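Local coordinates for protein polyprenyl synthetase (Nonlabens dokdonensis, PDB 6KD7) that probably joins isoprenyl diphosphates into geranylgeranyl pyrophosphate with the help of magnesium ions, at residues A[9-12]-A[13-17]; A[159-162]-A[163-167]; A[266-269]-A[270-273]. All coordinates share one frame; numbering follows the deposited sequence.

Contact 1. Residues A[9-12]-A[13-17]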
ATOM      1  N   THR A   9      38.012 -25.369  13.582  1.00 42.15           N
ATOM      2  CA  THR A   9      38.092 -26.303  12.439  1.00 42.15           C
ATOM      3  C   THR A   9      37.323 -27.572  12.811  1.00 37.69           C
ATOM      4  O   THR A   9      36.527 -28.056  11.976  1.00 39.20           O
ATOM      5  CB  THR A   9      39.562 -26.510  12.016  1.00 47.16           C
ATOM      6  OG1 THR A   9      40.083 -25.266  11.537  1.00 46.61           O
ATOM      7  CG2 THR A   9      39.723 -27.549  10.930  1.00 41.52           C
ATOM      8  N   THR A  10      37.584 -28.122  13.996  1.00 37.05           N
ATOM      9  CA  THR A  10      36.880 -29.314  14.536  1.00 37.74           C
ATOM     10  C   THR A  10      35.376 -28.982  14.625  1.00 36.65           C
ATOM     11  O   THR A  10      34.554 -29.804  14.205  1.00 36.01           O
ATOM     12  CB  THR A  10      37.354 -29.668  15.949  1.00 45.24           C
ATOM     13  OG1 THR A  10      38.773 -29.537  16.027  1.00 51.08           O
ATOM     14  CG2 THR A  10      36.887 -31.038  16.400  1.00 41.26           C
ATOM     15  N   PHE A  11      35.046 -27.805  15.157  1.00 34.70           N
ATOM     16  CA  PHE A  11      33.638 -27.379  15.361  1.00 37.74           C
ATOM     17  C   PHE A  11      32.886 -27.407  14.034  1.00 35.66           C
ATOM     18  O   PHE A  11      31.816 -28.055  14.021  1.00 37.23           O
ATOM     19  CB  PHE A  11      33.534 -26.012  16.004  1.00 37.94           C
ATOM     20  CG  PHE A  11      32.108 -25.564  16.121  1.00 41.16           C
ATOM     21  CD1 PHE A  11      31.292 -26.072  17.118  1.00 36.82           C
ATOM     22  CD2 PHE A  11      31.584 -24.643  15.231  1.00 36.67           C
ATOM     23  CE1 PHE A  11      29.968 -25.673  17.207  1.00 39.49           C
ATOM     24  CE2 PHE A  11      30.261 -24.250  15.328  1.00 40.51           C
ATOM     25  CZ  PHE A  11      29.454 -24.766  16.309  1.00 40.61           C
ATOM     26  N   LEU A  12      33.461 -26.881  12.946  1.00 35.89           N
ATOM     27  CA  LEU A  12      32.749 -26.764  11.642  1.00 35.22           C
ATOM     28  C   LEU A  12      32.614 -28.135  11.013  1.00 36.63           C
ATOM     29  O   LEU A  12      31.570 -28.394  10.387  1.00 41.28           O
ATOM     30  CB  LEU A  12      33.449 -25.755  10.733  1.00 41.27           C
ATOM     31  CG  LEU A  12      33.396 -24.309  11.250  1.00 51.96           C
ATOM     32  CD1 LEU A  12      34.143 -23.358  10.312  1.00 56.55           C
ATOM     33  CD2 LEU A  12      31.954 -23.817  11.464  1.00 50.53           C
ATOM     34  N   GLU A  13      33.548 -29.033  11.281  1.00 40.29           N
ATOM     35  CA  GLU A  13      33.425 -30.441  10.828  1.00 50.88           C
ATOM     36  C   GLU A  13      32.253 -31.109  11.561  1.00 45.29           C
ATOM     37  O   GLU A  13      31.444 -31.777  10.902  1.00 41.52           O
ATOM     38  CB  GLU A  13      34.722 -31.211  11.086  1.00 60.20           C
ATOM     39  CG  GLU A  13      35.768 -31.003   9.997  1.00 64.28           C
ATOM     40  CD  GLU A  13      37.203 -31.213  10.463  1.00 68.38           C
ATOM     41  OE1 GLU A  13      37.393 -31.817  11.537  1.00 67.20           O
ATOM     42  OE2 GLU A  13      38.127 -30.740   9.770  1.00 75.27           O
ATOM     43  N   GLU A  14      32.210 -30.973  12.882  1.00 40.49           N
ATOM     44  CA  GLU A  14      31.210 -31.651  13.742  1.00 44.14           C
ATOM     45  C   GLU A  14      29.807 -31.046  13.484  1.00 43.79           C
ATOM     46  O   GLU A  14      28.844 -31.837  13.365  1.00 43.79           O
ATOM     47  CB  GLU A  14      31.732 -31.586  15.174  1.00 45.70           C
ATOM     48  CG  GLU A  14      32.940 -32.489  15.391  1.00 50.86           C
ATOM     49  CD  GLU A  14      32.681 -33.928  14.972  1.00 52.93           C
ATOM     50  OE1 GLU A  14      33.393 -34.392  14.103  1.00 55.16           O
ATOM     51  OE2 GLU A  14      31.714 -34.550  15.466  1.00 54.17           O
ATOM     52  N   LEU A  15      29.707 -29.725  13.280  1.00 39.98           N
ATOM     53  CA  LEU A  15      28.462 -29.037  12.845  1.00 40.70           C
ATOM     54  C   LEU A  15      27.903 -29.708  11.590  1.00 43.12           C
ATOM     55  O   LEU A  15      26.719 -30.100  11.586  1.00 41.06           O
ATOM     56  CB  LEU A  15      28.775 -27.570  12.577  1.00 41.93           C
ATOM     57  CG  LEU A  15      27.585 -26.678  12.236  1.00 43.07           C
ATOM     58  CD1 LEU A  15      26.541 -26.699  13.346  1.00 45.34           C
ATOM     59  CD2 LEU A  15      28.053 -25.245  12.005  1.00 43.38           C
ATOM     60  N   LYS A  16      28.721 -29.846  10.558  1.00 43.16           N
ATOM     61  CA  LYS A  16      28.224 -30.440   9.297  1.00 49.25           C
ATOM     62  C   LYS A  16      27.752 -31.865   9.578  1.00 48.54           C
ATOM     63  O   LYS A  16      26.715 -32.254   9.049  1.00 56.17           O
ATOM     64  CB  LYS A  16      29.340 -30.420   8.252  1.00 59.21           C
ATOM     65  CG  LYS A  16      29.128 -31.352   7.070  1.00 75.29           C
ATOM     66  CD  LYS A  16      29.765 -30.876   5.784  1.00 92.19           C
ATOM     67  CE  LYS A  16      28.959 -29.818   5.056  1.00101.40           C
ATOM     68  NZ  LYS A  16      27.613 -30.303   4.668  1.00102.73           N
ATOM     69  N   SER A  17      28.507 -32.599  10.382  1.00 39.07           N
ATOM     70  CA  SER A  17      28.175 -33.998  10.743  1.00 44.24           C
ATOM     71  C   SER A  17      26.923 -34.137  11.628  1.00 44.61           C
ATOM     72  O   SER A  17      26.215 -35.122  11.453  1.00 51.21           O
ATOM     73  CB  SER A  17      29.380 -34.695  11.317  1.00 47.32           C
ATOM     74  OG  SER A  17      29.010 -35.722  12.209  1.00 51.32           O
TER
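Leu15 reaches back along helix 4-18 to Phe11 and Leu12, one turn earlier. Its CB sits close to the backbone, 3.4 Å from Phe11 O and slightly farther from Leu12 O. From there CG stands anti to the backbone N (chi1 -175°), and of the two methyls it is CD2 that turns back up the helix. CD2 meets Phe11 CE2 at 4.1 Å, the ring lying obliquely to it, and Leu12 CD2 at 4.2 Å, where the two leucines run side by side in the same direction. In the backbone, Leu15 N donates to Phe11 O at 2.8 Å, a nearly straight bond with an N-H...O angle of 168°, and Glu14 N donates to Thr10 O in the same i to i+4 pattern.

Polar side chains flank this apolar group. Glu13 extends beside Thr9, its OE2 3.8 Å from Thr9 CG2, a van der Waals contact; Thr9 OG1 hydrogen-bonds to Lys5 O, and Thr10 OG1 likewise to Ser6 O. Glu14 bends away and forms a salt bridge with Lys18.

Phe11 packs on Ile66 and Glu69 of helix 58-82, while Arg41 touches Phe11, Leu12 and Leu15. Phe11 and Leu15 are thus buried against the body of the fold, with Thr10 and Glu14 also touching Met62 of helix 58-82, while Thr9, Leu12, Glu13 and Lys16 lie exposed.

Contact 2. Residues A[159-162]-A[163-167]; sequences PEYL and NMIKL
The ring of Tyr161 is gripped by side chains three and four residues farther along helix 158-183, Met164 and Ile165. Met164 curls back through bends at chi2 and chi3, bringing its terminal methyl CE to 3.5 Å from Tyr161 CE1. Ile165 CG2 lies 3.6 Å from Tyr161 CZ and equally near the phenol oxygen; both methyls approach the ring obliquely. With Ile165 CG1 set between the backbone N and the carbonyl carbon (chi1 61°), its CD1 can touch both Tyr161 CE2 and, at 4.2 Å, CD2 of Leu162, which lies alongside.

Neighbouring helices close round this cluster. Met164 packs on His146, Asp147 and Phe150 of helix 123-150, Ile165 on Leu203, Gln206 and Leu207 of helix 188-215, and Tyr161 on Tyr236 and Leu239.

Along the backbone, Ile165 N donates to Tyr161 O at 3.0 Å with an angle of 172°. Farther out, Glu160 O serves two donors: Met164 N, and a water that gives it a 2.9 Å bond while accepting one from Asn163 ND2 at 3.1 Å. The Glu160 carboxylate pairs with Arg153 and accepts from Ser157 N.

Tyr161 OH hydrogen-bonds to Asp210, and the side chain lies about 6 Å from a bound magnesium ion. Apolar contacts and the Asp210 bond together probably hold the phenol near the metal site, where its hydroxyl may help orient the Asp210 carboxylate.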
ATOM      1  N   PRO A 159      21.523   1.857  34.658  1.00 37.27           N
ATOM      2  CA  PRO A 159      21.266   0.554  35.265  1.00 35.90           C
ATOM      3  C   PRO A 159      20.261  -0.269  34.464  1.00 35.62           C
ATOM      4  O   PRO A 159      20.474  -1.461  34.292  1.00 37.91           O
ATOM      5  CB  PRO A 159      20.765   0.870  36.679  1.00 38.22           C
ATOM      6  CG  PRO A 159      21.387   2.230  36.976  1.00 39.75           C
ATOM      7  CD  PRO A 159      21.468   2.953  35.635  1.00 40.16           C
ATOM      8  N   GLU A 160      19.190   0.350  33.991  1.00 35.38           N
ATOM      9  CA  GLU A 160      18.167  -0.394  33.207  1.00 33.72           C
ATOM     10  C   GLU A 160      18.779  -0.841  31.876  1.00 29.48           C
ATOM     11  O   GLU A 160      18.568  -1.960  31.508  1.00 29.65           O
ATOM     12  CB  GLU A 160      16.956   0.477  32.918  1.00 38.63           C
ATOM     13  CG  GLU A 160      16.063   0.719  34.122  1.00 38.52           C
ATOM     14  CD  GLU A 160      14.975   1.722  33.758  1.00 42.50           C
ATOM     15  OE1 GLU A 160      15.302   2.807  33.257  1.00 40.86           O
ATOM     16  OE2 GLU A 160      13.818   1.348  33.843  1.00 47.03           O
ATOM     17  N   TYR A 161      19.538   0.019  31.210  1.00 28.58           N
ATOM     18  CA  TYR A 161      20.262  -0.338  29.969  1.00 30.67           C
ATOM     19  C   TYR A 161      21.221  -1.524  30.250  1.00 33.09           C
ATOM     20  O   TYR A 161      21.258  -2.459  29.430  1.00 29.44           O
ATOM     21  CB  TYR A 161      21.010   0.865  29.376  1.00 28.83           C
ATOM     22  CG  TYR A 161      21.650   0.531  28.052  1.00 29.57           C
ATOM     23  CD1 TYR A 161      20.871   0.416  26.897  1.00 27.27           C
ATOM     24  CD2 TYR A 161      23.001   0.183  27.976  1.00 29.30           C
ATOM     25  CE1 TYR A 161      21.438   0.041  25.682  1.00 26.66           C
ATOM     26  CE2 TYR A 161      23.573  -0.228  26.775  1.00 30.10           C
ATOM     27  CZ  TYR A 161      22.791  -0.288  25.625  1.00 28.35           C
ATOM     28  OH  TYR A 161      23.365  -0.705  24.465  1.00 25.89           O
ATOM     29  N   LEU A 162      21.989  -1.507  31.356  1.00 33.37           N
ATOM     30  CA  LEU A 162      23.007  -2.581  31.592  1.00 32.33           C
ATOM     31  C   LEU A 162      22.294  -3.901  31.876  1.00 28.38           C
ATOM     32  O   LEU A 162      22.721  -4.938  31.367  1.00 30.77           O
ATOM     33  CB  LEU A 162      23.935  -2.183  32.738  1.00 30.42           C
ATOM     34  CG  LEU A 162      24.846  -0.996  32.397  1.00 30.45           C
ATOM     35  CD1 LEU A 162      25.577  -0.495  33.646  1.00 31.41           C
ATOM     36  CD2 LEU A 162      25.808  -1.360  31.283  1.00 27.79           C
ATOM     37  N   ASN A 163      21.188  -3.838  32.600  1.00 27.84           N
ATOM     38  CA  ASN A 163      20.330  -5.019  32.857  1.00 29.72           C
ATOM     39  C   ASN A 163      19.812  -5.562  31.516  1.00 30.31           C
ATOM     40  O   ASN A 163      19.838  -6.797  31.310  1.00 29.19           O
ATOM     41  CB  ASN A 163      19.228  -4.672  33.861  1.00 29.82           C
ATOM     42  CG  ASN A 163      18.390  -5.888  34.158  1.00 31.52           C
ATOM     43  OD1 ASN A 163      18.927  -6.846  34.664  1.00 36.67           O
ATOM     44  ND2 ASN A 163      17.142  -5.926  33.715  1.00 33.57           N
ATOM     45  N   MET A 164      19.407  -4.686  30.586  1.00 27.90           N
ATOM     46  CA  MET A 164      18.833  -5.169  29.318  1.00 26.02           C
ATOM     47  C   MET A 164      19.929  -5.884  28.506  1.00 26.27           C
ATOM     48  O   MET A 164      19.693  -7.043  28.042  1.00 25.80           O
ATOM     49  CB  MET A 164      18.193  -4.011  28.552  1.00 27.20           C
ATOM     50  CG  MET A 164      17.656  -4.410  27.178  1.00 26.61           C
ATOM     51  SD  MET A 164      18.892  -4.454  25.867  1.00 25.76           S
ATOM     52  CE  MET A 164      19.263  -2.706  25.686  1.00 25.40           C
ATOM     53  N   ILE A 165      21.082  -5.244  28.301  1.00 25.36           N
ATOM     54  CA  ILE A 165      22.153  -5.884  27.493  1.00 27.97           C
ATOM     55  C   ILE A 165      22.708  -7.127  28.203  1.00 26.87           C
ATOM     56  O   ILE A 165      23.127  -8.098  27.506  1.00 25.64           O
ATOM     57  CB  ILE A 165      23.265  -4.914  27.077  1.00 29.35           C
ATOM     58  CG1 ILE A 165      23.990  -4.296  28.264  1.00 27.34           C
ATOM     59  CG2 ILE A 165      22.709  -3.886  26.099  1.00 30.48           C
ATOM     60  CD1 ILE A 165      25.309  -3.660  27.854  1.00 31.00           C
ATOM     61  N   LYS A 166      22.609  -7.190  29.522  1.00 27.18           N
ATOM     62  CA  LYS A 166      23.045  -8.414  30.227  1.00 28.58           C
ATOM     63  C   LYS A 166      22.161  -9.561  29.770  1.00 25.78           C
ATOM     64  O   LYS A 166      22.714 -10.612  29.313  1.00 27.81           O
ATOM     65  CB  LYS A 166      22.981  -8.236  31.742  1.00 30.84           C
ATOM     66  CG  LYS A 166      23.383  -9.494  32.507  1.00 36.93           C
ATOM     67  CD  LYS A 166      23.319  -9.319  33.999  1.00 40.01           C
ATOM     68  CE  LYS A 166      22.496 -10.369  34.684  1.00 49.73           C
ATOM     69  NZ  LYS A 166      22.104  -9.864  36.017  1.00 62.26           N
ATOM     70  N   LEU A 167      20.841  -9.383  29.892  1.00 26.16           N
ATOM     71  CA  LEU A 167      19.850 -10.423  29.481  1.00 26.21           C
ATOM     72  C   LEU A 167      19.947 -10.700  27.978  1.00 24.13           C
ATOM     73  O   LEU A 167      19.870 -11.869  27.557  1.00 25.29           O
ATOM     74  CB  LEU A 167      18.446  -9.957  29.879  1.00 26.66           C
ATOM     75  CG  LEU A 167      18.212  -9.842  31.383  1.00 29.64           C
ATOM     76  CD1 LEU A 167      16.904  -9.167  31.718  1.00 30.05           C
ATOM     77  CD2 LEU A 167      18.209 -11.220  32.008  1.00 32.81           C
TER
HETATM   78  O   HOH W   1      16.207  -3.487  32.086  1.00 36.35           O

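Contact 3. Residues A[266-269]-A[270-273]; sequences QIDE and KKET
Thr273 folds its hydroxyl back onto the helix, donating from OG1 to Glu269 O at 2.6 Å. The same oxygen accepts Thr273 N at 2.9 Å, and the two donors arrive from opposite faces of the carbonyl plane, so one acceptor is held twice by one residue. The torsion responsible places OG1 beside the backbone N and anti to the carbonyl carbon (chi1 -49°). The Glu269 and Thr273 side chains cross obliquely, with Glu269 CG 3.6 Å from Thr273 OG1. At Thr273 a valine has no hydroxyl to give, and Glu269 O would probably be left with the backbone N-H as its one donor within this pair, one face of its carbonyl plane without its mate.

The bond is the familiar one in which a threonine within an alpha helix returns its hydroxyl to the carbonyl four residues back, here in helix 264-281 of the mostly helical prenyl synthase fold. On another side of the helix, Lys271 lies alongside Ile267, pointing the same way, and its CE rests 3.7 Å from Ile267 CG2. Lys271 N donates to Ile267 O at 2.8 Å. Asp268 OD1 stays 4.7 Å from Lys271 NZ, short of a salt bridge.

The amine of Lys271 instead pairs with Glu224 and bonds to Val225 O, while extended Lys270 reaches Asn232. Ile267 packs on Phe259, Met262 and Arg230. Gln266 OE1 accepts from Thr263 N, and its NE2 donates to Thr220 O of the second subunit.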
ATOM      1  N   GLN A 266      20.976  14.433   5.369  1.00 49.79           N
ATOM      2  CA  GLN A 266      20.536  14.880   6.720  1.00 49.75           C
ATOM      3  C   GLN A 266      20.962  13.796   7.720  1.00 37.27           C
ATOM      4  O   GLN A 266      21.425  14.159   8.828  1.00 39.04           O
ATOM      5  CB  GLN A 266      19.030  15.198   6.731  1.00 51.63           C
ATOM      6  CG  GLN A 266      18.719  16.489   5.985  1.00 52.95           C
ATOM      7  CD  GLN A 266      17.268  16.774   5.656  1.00 52.65           C
ATOM      8  OE1 GLN A 266      16.422  15.875   5.500  1.00 38.64           O
ATOM      9  NE2 GLN A 266      16.999  18.076   5.551  1.00 48.17           N
ATOM     10  N   ILE A 267      20.805  12.533   7.324  1.00 36.39           N
ATOM     11  CA  ILE A 267      21.158  11.352   8.163  1.00 41.70           C
ATOM     12  C   ILE A 267      22.677  11.398   8.412  1.00 41.88           C
ATOM     13  O   ILE A 267      23.085  11.455   9.607  1.00 37.12           O
ATOM     14  CB  ILE A 267      20.653  10.069   7.487  1.00 39.74           C
ATOM     15  CG1 ILE A 267      19.120  10.055   7.514  1.00 37.05           C
ATOM     16  CG2 ILE A 267      21.275   8.831   8.142  1.00 43.44           C
ATOM     17  CD1 ILE A 267      18.472   8.892   6.763  1.00 36.49           C
ATOM     18  N   ASP A 268      23.453  11.583   7.344  1.00 41.00           N
ATOM     19  CA  ASP A 268      24.930  11.680   7.454  1.00 42.56           C
ATOM     20  C   ASP A 268      25.293  12.885   8.325  1.00 41.94           C
ATOM     21  O   ASP A 268      26.146  12.726   9.183  1.00 45.31           O
ATOM     22  CB  ASP A 268      25.588  11.762   6.078  1.00 46.75           C
ATOM     23  CG  ASP A 268      25.479  10.467   5.303  1.00 50.73           C
ATOM     24  OD1 ASP A 268      25.106   9.469   5.906  1.00 65.71           O
ATOM     25  OD2 ASP A 268      25.762  10.474   4.107  1.00 55.87           O
ATOM     26  N   GLU A 269      24.627  14.030   8.155  1.00 39.48           N
ATOM     27  CA  GLU A 269      24.962  15.187   9.026  1.00 39.34           C
ATOM     28  C   GLU A 269      24.602  14.865  10.476  1.00 36.49           C
ATOM     29  O   GLU A 269      25.309  15.331  11.369  1.00 36.34           O
ATOM     30  CB  GLU A 269      24.355  16.514   8.578  1.00 46.36           C
ATOM     31  CG  GLU A 269      24.761  17.643   9.505  1.00 49.79           C
ATOM     32  CD  GLU A 269      24.212  19.022   9.203  1.00 51.88           C
ATOM     33  OE1 GLU A 269      24.255  19.874  10.094  1.00 53.69           O
ATOM     34  OE2 GLU A 269      23.751  19.230   8.089  1.00 48.61           O
ATOM     35  N   LYS A 270      23.486  14.173  10.683  1.00 35.79           N
ATOM     36  CA  LYS A 270      23.069  13.793  12.052  1.00 37.19           C
ATOM     37  C   LYS A 270      24.144  12.884  12.657  1.00 31.57           C
ATOM     38  O   LYS A 270      24.535  13.124  13.789  1.00 34.86           O
ATOM     39  CB  LYS A 270      21.739  13.040  11.995  1.00 34.80           C
ATOM     40  CG  LYS A 270      21.227  12.558  13.342  1.00 35.47           C
ATOM     41  CD  LYS A 270      19.938  11.788  13.277  1.00 37.13           C
ATOM     42  CE  LYS A 270      19.432  11.394  14.643  1.00 37.48           C
ATOM     43  NZ  LYS A 270      18.134  10.699  14.567  1.00 36.79           N
ATOM     44  N   LYS A 271      24.638  11.920  11.886  1.00 33.72           N
ATOM     45  CA  LYS A 271      25.670  10.985  12.398  1.00 36.99           C
ATOM     46  C   LYS A 271      26.953  11.743  12.746  1.00 40.78           C
ATOM     47  O   LYS A 271      27.437  11.557  13.859  1.00 36.50           O
ATOM     48  CB  LYS A 271      25.954   9.904  11.358  1.00 36.22           C
ATOM     49  CG  LYS A 271      24.785   8.983  11.055  1.00 34.84           C
ATOM     50  CD  LYS A 271      25.121   7.908  10.062  1.00 33.16           C
ATOM     51  CE  LYS A 271      23.982   6.947   9.825  1.00 32.49           C
ATOM     52  NZ  LYS A 271      24.366   5.882   8.880  1.00 36.33           N
ATOM     53  N   GLU A 272      27.413  12.635  11.868  1.00 39.47           N
ATOM     54  CA  GLU A 272      28.661  13.408  12.139  1.00 39.60           C
ATOM     55  C   GLU A 272      28.439  14.292  13.351  1.00 36.91           C
ATOM     56  O   GLU A 272      29.286  14.288  14.265  1.00 39.87           O
ATOM     57  CB  GLU A 272      29.170  14.152  10.901  1.00 46.41           C
ATOM     58  CG  GLU A 272      29.732  13.211   9.832  1.00 60.51           C
ATOM     59  CD  GLU A 272      30.549  12.005  10.345  1.00 72.34           C
ATOM     60  OE1 GLU A 272      31.401  12.178  11.288  1.00 67.25           O
ATOM     61  OE2 GLU A 272      30.311  10.867   9.837  1.00 70.72           O
ATOM     62  N   THR A 273      27.288  14.945  13.449  1.00 38.58           N
ATOM     63  CA  THR A 273      27.050  15.915  14.540  1.00 37.49           C
ATOM     64  C   THR A 273      26.902  15.177  15.861  1.00 38.39           C
ATOM     65  O   THR A 273      27.489  15.643  16.893  1.00 40.20           O
ATOM     66  CB  THR A 273      25.804  16.767  14.275  1.00 40.23           C
ATOM     67  OG1 THR A 273      25.880  17.268  12.940  1.00 42.29           O
ATOM     68  CG2 THR A 273      25.693  17.881  15.281  1.00 36.89           C
TER

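Overall arrangement
Each contact runs along about two turns of one helix, a different helix each time, and none touches another. Contact 2 lies deepest, its centre about 13 Å from that of the chain and near a bound magnesium ion; contacts 1 and 3 are peripheral, at about 21 and 27 Å, on opposite sides of that centre, with about 44 Å between their own centres. Chemistry follows place: an aromatic ring packed by methionine and isoleucine methyls at 159-167, two buried apolar side chains among polar and exposed ones at 9-17, and lysines, carboxylates and a threonine hydroxyl at 266-273. Of the three, only contact 3 is touched by another subunit.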